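Long-range contacts in putative methyltransferase (Porphyromonas gingivalis, PDB 3LL7), which is a putative methyltransferase that probably transfers a methyl group from S-adenosylmethionine to a substrate not yet established: residues R55-Q60 and E76-A81; I48-R53 and P70-L75. All blocks are in the same frame, centred on the assembly; numbering follows the deposited sequence. Where two conformers were deposited one is given.

Contact 1. Residues R55-Q60 and E76-A81; sequences RNKLPQ and EQSSGA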
loop_
_atom_site.group_PDB
_atom_site.type_symbol
_atom_site.label_atom_id
_atom_site.label_comp_id
_atom_site.label_asym_id
_atom_site.label_seq_id
_atom_site.Cartn_x
_atom_site.Cartn_y
_atom_site.Cartn_z
ATOM N N ARG A 55 11.342 14.565 -2.621
ATOM C CA ARG A 55 10.212 15.497 -2.726
ATOM C C ARG A 55 8.965 14.845 -3.331
ATOM O O ARG A 55 7.844 15.100 -2.875
ATOM C CB ARG A 55 10.590 16.767 -3.504
ATOM C CG ARG A 55 9.536 17.878 -3.387
ATOM C CD ARG A 55 10.059 19.228 -3.857
ATOM N NE ARG A 55 11.049 19.786 -2.935
ATOM C CZ ARG A 55 12.346 19.919 -3.203
ATOM N NH1 ARG A 55 12.838 19.535 -4.379
ATOM N NH2 ARG A 55 13.157 20.439 -2.293
ATOM N N ASN A 56 9.172 14.027 -4.362
ATOM C CA ASN A 56 8.087 13.302 -5.012
ATOM C C ASN A 56 7.386 12.369 -4.030
ATOM O O ASN A 56 6.161 12.402 -3.902
ATOM C CB ASN A 56 8.601 12.517 -6.229
ATOM C CG ASN A 56 9.246 13.411 -7.278
ATOM O OD1 ASN A 56 8.746 14.494 -7.590
ATOM N ND2 ASN A 56 10.363 12.954 -7.832
ATOM N N LYS A 57 8.172 11.561 -3.317
ATOM C CA LYS A 57 7.624 10.505 -2.439
ATOM C C LYS A 57 7.103 11.025 -1.097
ATOM O O LYS A 57 6.000 10.680 -0.662
ATOM C CB LYS A 57 8.660 9.390 -2.208
ATOM C CG LYS A 57 8.105 8.188 -1.455
ATOM C CD LYS A 57 9.041 6.981 -1.515
ATOM C CE LYS A 57 8.453 5.826 -0.716
ATOM N NZ LYS A 57 9.242 4.544 -0.807
ATOM N N LEU A 58 7.915 11.839 -0.436
ATOM C CA LEU A 58 7.591 12.380 0.874
ATOM C C LEU A 58 7.757 13.892 0.801
ATOM O O LEU A 58 8.778 14.416 1.254
ATOM C CB LEU A 58 8.562 11.799 1.916
ATOM C CG LEU A 58 8.548 10.269 2.039
ATOM C CD1 LEU A 58 9.732 9.740 2.845
ATOM C CD2 LEU A 58 7.240 9.864 2.658
ATOM N N PRO A 59 6.772 14.601 0.197
ATOM C CA PRO A 59 6.943 16.060 0.057
ATOM C C PRO A 59 7.013 16.809 1.393
ATOM O O PRO A 59 7.709 17.822 1.478
ATOM C CB PRO A 59 5.726 16.502 -0.780
ATOM C CG PRO A 59 4.764 15.351 -0.730
ATOM C CD PRO A 59 5.565 14.108 -0.499
ATOM N N GLN A 60 6.340 16.309 2.432
ATOM C CA GLN A 60 6.455 16.937 3.758
ATOM C C GLN A 60 7.870 16.835 4.364
ATOM O O GLN A 60 8.331 17.769 5.033
ATOM C CB GLN A 60 5.404 16.409 4.717
ATOM C CG GLN A 60 4.014 16.918 4.387
ATOM C CD GLN A 60 3.107 16.953 5.604
ATOM O OE1 GLN A 60 3.240 16.130 6.516
ATOM N NE2 GLN A 60 2.182 17.909 5.626
ATOM N N GLU A 76 13.896 4.303 -1.213
ATOM C CA GLU A 76 13.002 3.563 -2.119
ATOM C C GLU A 76 12.248 2.418 -1.445
ATOM O O GLU A 76 11.227 1.979 -1.946
ATOM C CB GLU A 76 13.733 3.095 -3.384
ATOM C CG GLU A 76 14.201 4.235 -4.313
ATOM C CD GLU A 76 13.051 5.005 -5.006
ATOM O OE1 GLU A 76 12.091 4.361 -5.507
ATOM O OE2 GLU A 76 13.130 6.257 -5.068
ATOM N N GLN A 77 12.707 1.971 -0.280
ATOM C CA GLN A 77 12.034 0.880 0.449
ATOM C C GLN A 77 10.906 1.335 1.383
ATOM O O GLN A 77 10.097 0.517 1.842
ATOM C CB GLN A 77 13.057 0.073 1.268
ATOM C CG GLN A 77 14.095 -0.701 0.437
ATOM C CD GLN A 77 15.148 -1.387 1.304
ATOM O OE1 GLN A 77 15.199 -1.202 2.527
ATOM N NE2 GLN A 77 15.996 -2.186 0.670
ATOM N N SER A 78 10.856 2.631 1.684
ATOM C CA SER A 78 9.966 3.112 2.735
ATOM C C SER A 78 8.491 3.113 2.326
ATOM O O SER A 78 8.171 3.120 1.136
ATOM C CB SER A 78 10.365 4.517 3.174
ATOM O OG SER A 78 9.839 5.484 2.286
ATOM N N SER A 79 7.607 3.104 3.326
ATOM C CA SER A 79 6.178 3.417 3.112
ATOM C C SER A 79 5.991 4.779 2.404
ATOM O O SER A 79 6.864 5.658 2.462
ATOM C CB SER A 79 5.424 3.421 4.441
ATOM O OG SER A 79 5.231 2.108 4.939
ATOM N N GLY A 80 4.865 4.932 1.708
ATOM C CA GLY A 80 4.477 6.232 1.181
ATOM C C GLY A 80 3.894 7.053 2.316
ATOM O O GLY A 80 3.735 6.559 3.432
ATOM N N ALA A 81 3.561 8.304 2.027
ATOM C CA ALA A 81 2.881 9.177 2.985
ATOM C C ALA A 81 1.443 8.731 3.327
ATOM O O ALA A 81 1.025 8.789 4.487
ATOM C CB ALA A 81 2.880 10.635 2.452
#
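K57 and L58, where helix 38-57 runs out, face the turn after helix 72-77, with the CA atoms of K57 and G80 6.4 Å apart and those of L58 and A81 6.1 Å apart. L58 is the first residue to leave helical geometry, and G80 takes the N-cap position of the next helix. K57 makes the largest contribution. Its CG stands anti to the backbone N (chi1 -173°) and the rest of the chain is fully extended, a straight arm that puts the ammonium group among backbone carbonyls. K57 NZ gives a short hydrogen bond of 2.6 Å to O of S78, from 32° out of the carbonyl plane, and a weak one of 3.3 Å to OG of the same serine. That hydroxyl of S78 is held in turn by donating to O of S79 at 3.0 Å, while CE of K57 passes 3.6 Å from O of S79. L58 adds CD2, 4.0 Å from N of A81 and 4.4 Å from its CB. The CB of S79 points away from 55-60, and its OG hydrogen-bonds D107 and K208. Helix 106-112 meets L58 and S79 through I106, and L104 in the loop before it touches L58 and S78.

Contact 2. Residues I48-R53 and P70-L75; sequences IELWPR and PSRLSL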
loop_
_atom_site.group_PDB
_atom_site.type_symbol
_atom_site.label_atom_id
_atom_site.label_comp_id
_atom_site.label_asym_id
_atom_site.label_seq_id
_atom_site.Cartn_x
_atom_site.Cartn_y
_atom_site.Cartn_z
ATOM N N ILE A 48 21.870 16.073 -2.176
ATOM C CA ILE A 48 21.370 16.852 -3.296
ATOM C C ILE A 48 20.789 15.941 -4.392
ATOM O O ILE A 48 19.673 16.187 -4.852
ATOM C CB ILE A 48 22.441 17.836 -3.844
ATOM C CG1 ILE A 48 22.737 18.898 -2.776
ATOM C CG2 ILE A 48 21.978 18.469 -5.153
ATOM C CD1 ILE A 48 23.985 19.768 -3.033
ATOM N N GLU A 49 21.531 14.895 -4.781
ATOM C CA GLU A 49 21.090 13.976 -5.867
ATOM C C GLU A 49 19.706 13.421 -5.606
ATOM O O GLU A 49 18.882 13.354 -6.518
ATOM C CB GLU A 49 22.088 12.818 -6.120
ATOM C CG GLU A 49 21.904 12.032 -7.466
ATOM C CD GLU A 49 20.922 10.836 -7.402
ATOM O OE1 GLU A 49 20.615 10.349 -6.291
ATOM O OE2 GLU A 49 20.448 10.372 -8.478
ATOM N N LEU A 50 19.432 13.029 -4.366
ATOM C CA LEU A 50 18.186 12.315 -4.090
ATOM C C LEU A 50 17.055 13.222 -3.609
ATOM O O LEU A 50 15.949 12.751 -3.381
ATOM C CB LEU A 50 18.416 11.136 -3.117
ATOM C CG LEU A 50 18.942 11.391 -1.709
ATOM C CD1 LEU A 50 17.882 12.090 -0.859
ATOM C CD2 LEU A 50 19.410 10.087 -1.030
ATOM N N TRP A 51 17.313 14.517 -3.460
ATOM C CA TRP A 51 16.245 15.415 -2.988
ATOM C C TRP A 51 15.005 15.467 -3.899
ATOM O O TRP A 51 13.873 15.437 -3.388
ATOM C CB TRP A 51 16.765 16.830 -2.672
ATOM C CG TRP A 51 16.076 17.406 -1.475
ATOM C CD1 TRP A 51 15.067 18.325 -1.471
ATOM C CD2 TRP A 51 16.306 17.052 -0.100
ATOM N NE1 TRP A 51 14.671 18.586 -0.181
ATOM C CE2 TRP A 51 15.403 17.812 0.682
ATOM C CE3 TRP A 51 17.195 16.175 0.548
ATOM C CZ2 TRP A 51 15.366 17.733 2.094
ATOM C CZ3 TRP A 51 17.153 16.090 1.954
ATOM C CH2 TRP A 51 16.240 16.868 2.704
ATOM N N PRO A 52 15.199 15.529 -5.246
ATOM C CA PRO A 52 14.001 15.491 -6.101
ATOM C C PRO A 52 13.150 14.237 -5.865
ATOM O O PRO A 52 11.920 14.343 -5.791
ATOM C CB PRO A 52 14.579 15.517 -7.526
ATOM C CG PRO A 52 15.906 16.226 -7.371
ATOM C CD PRO A 52 16.426 15.695 -6.051
ATOM N N ARG A 53 13.801 13.075 -5.711
ATOM C CA ARG A 53 13.080 11.808 -5.477
ATOM C C ARG A 53 12.456 11.745 -4.086
ATOM O O ARG A 53 11.392 11.145 -3.920
ATOM C CB ARG A 53 13.966 10.583 -5.761
ATOM C CG ARG A 53 14.245 10.361 -7.272
ATOM C CD ARG A 53 14.825 8.960 -7.582
ATOM N NE ARG A 53 16.085 8.686 -6.872
ATOM C CZ ARG A 53 17.285 9.128 -7.252
ATOM N NH1 ARG A 53 17.417 9.887 -8.334
ATOM N NH2 ARG A 53 18.362 8.818 -6.540
ATOM N N PRO A 70 19.475 8.445 4.905
ATOM C CA PRO A 70 20.663 7.615 5.120
ATOM C C PRO A 70 21.175 7.007 3.822
ATOM O O PRO A 70 22.383 6.898 3.647
ATOM C CB PRO A 70 20.193 6.536 6.103
ATOM C CG PRO A 70 18.699 6.500 5.986
ATOM C CD PRO A 70 18.274 7.902 5.563
ATOM N N SER A 71 20.262 6.650 2.923
ATOM C CA SER A 71 20.610 6.070 1.625
ATOM C C SER A 71 19.457 6.159 0.613
ATOM O O SER A 71 18.283 6.283 0.988
ATOM C CB SER A 71 21.069 4.603 1.781
ATOM O OG SER A 71 20.035 3.775 2.301
ATOM N N ARG A 72 19.809 6.114 -0.672
ATOM C CA ARG A 72 18.826 5.898 -1.748
ATOM C C ARG A 72 18.078 4.584 -1.520
ATOM O O ARG A 72 16.855 4.516 -1.681
ATOM C CB ARG A 72 19.516 5.884 -3.116
ATOM C CG ARG A 72 20.362 7.131 -3.399
ATOM C CD ARG A 72 21.430 6.869 -4.458
ATOM N NE ARG A 72 20.851 6.261 -5.651
ATOM C CZ ARG A 72 21.537 5.852 -6.714
ATOM N NH1 ARG A 72 22.854 5.985 -6.780
ATOM N NH2 ARG A 72 20.889 5.303 -7.725
ATOM N N LEU A 73 18.811 3.549 -1.107
ATOM C CA LEU A 73 18.197 2.272 -0.757
ATOM C C LEU A 73 17.076 2.437 0.273
ATOM O O LEU A 73 15.940 2.015 0.020
ATOM C CB LEU A 73 19.244 1.246 -0.300
ATOM C CG LEU A 73 18.789 -0.219 -0.178
ATOM C CD1 LEU A 73 17.964 -0.682 -1.391
ATOM C CD2 LEU A 73 20.007 -1.123 0.041
ATOM N N SER A 74 17.381 3.063 1.412
ATOM C CA SER A 74 16.376 3.276 2.463
ATOM C C SER A 74 15.185 4.121 2.002
ATOM O O SER A 74 14.058 3.897 2.442
ATOM C CB SER A 74 17.008 3.885 3.721
ATOM O OG SER A 74 17.609 2.880 4.523
ATOM N N LEU A 75 15.435 5.082 1.116
ATOM C CA LEU A 75 14.356 5.914 0.588
ATOM C C LEU A 75 13.375 5.121 -0.306
ATOM O O LEU A 75 12.160 5.237 -0.153
ATOM C CB LEU A 75 14.915 7.139 -0.145
ATOM C CG LEU A 75 13.897 8.088 -0.794
ATOM C CD1 LEU A 75 12.804 8.545 0.201
ATOM C CD2 LEU A 75 14.601 9.278 -1.432
#
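An N-capped first turn, that of helix 72-77, packs here against the later part of helix 38-57. The cap is S71, whose OG accepts from N of S74 at 2.9 Å in a nearly straight bond (164°). L50 pushes CD2 to 3.9 Å from CG of R72. L75 closes the apolar side, its CD2 lying 4.4 Å from CD1 of L50. The outer side is charged. R53 grips E49, one turn earlier on its own helix, end-on with two nitrogens, a salt bridge through NH2 to OE1 (2.7 Å) and NH1 to OE2 (3.1 Å). R72 crosses this pair without bonding to it. Its NE comes 3.7 Å from NH2 of R53, the two guanidinium planes 59° apart, and 4.1 Å from OE1 of E49, which lies well out of the R72 plane. The carboxylate therefore probably eases the repulsion between the two arginines by charge alone. I69, in the loop leading to helix 72-77, touches both leucines, and L104 touches L75. E49 also meets P26 of helix 26-31, while on the other segment P70 and S74 rest on helix 125-138.

Contact 2 joins helix 38-57 to the first turn of helix 72-77; contact 1, its centre about 10 Å away, continues from the end of the former to the turn after the latter. Along the chain their segments alternate: 48-53, 55-60, 70-75, 76-81. Both helices therefore run from contact 2 to contact 1 in the same general direction. The two meet where K57 NZ reaches O of L75, a probable hydrogen bond of 3.1 Å, and where CD1 of L58 packs 4.2 Å from CD1 of L75. Together they reach helices 106-112 and 125-138, whose sheet, with parallel strands 96-99, 117-122 and 144-149, is consistent with the Rossmann-like core of a class I methyltransferase.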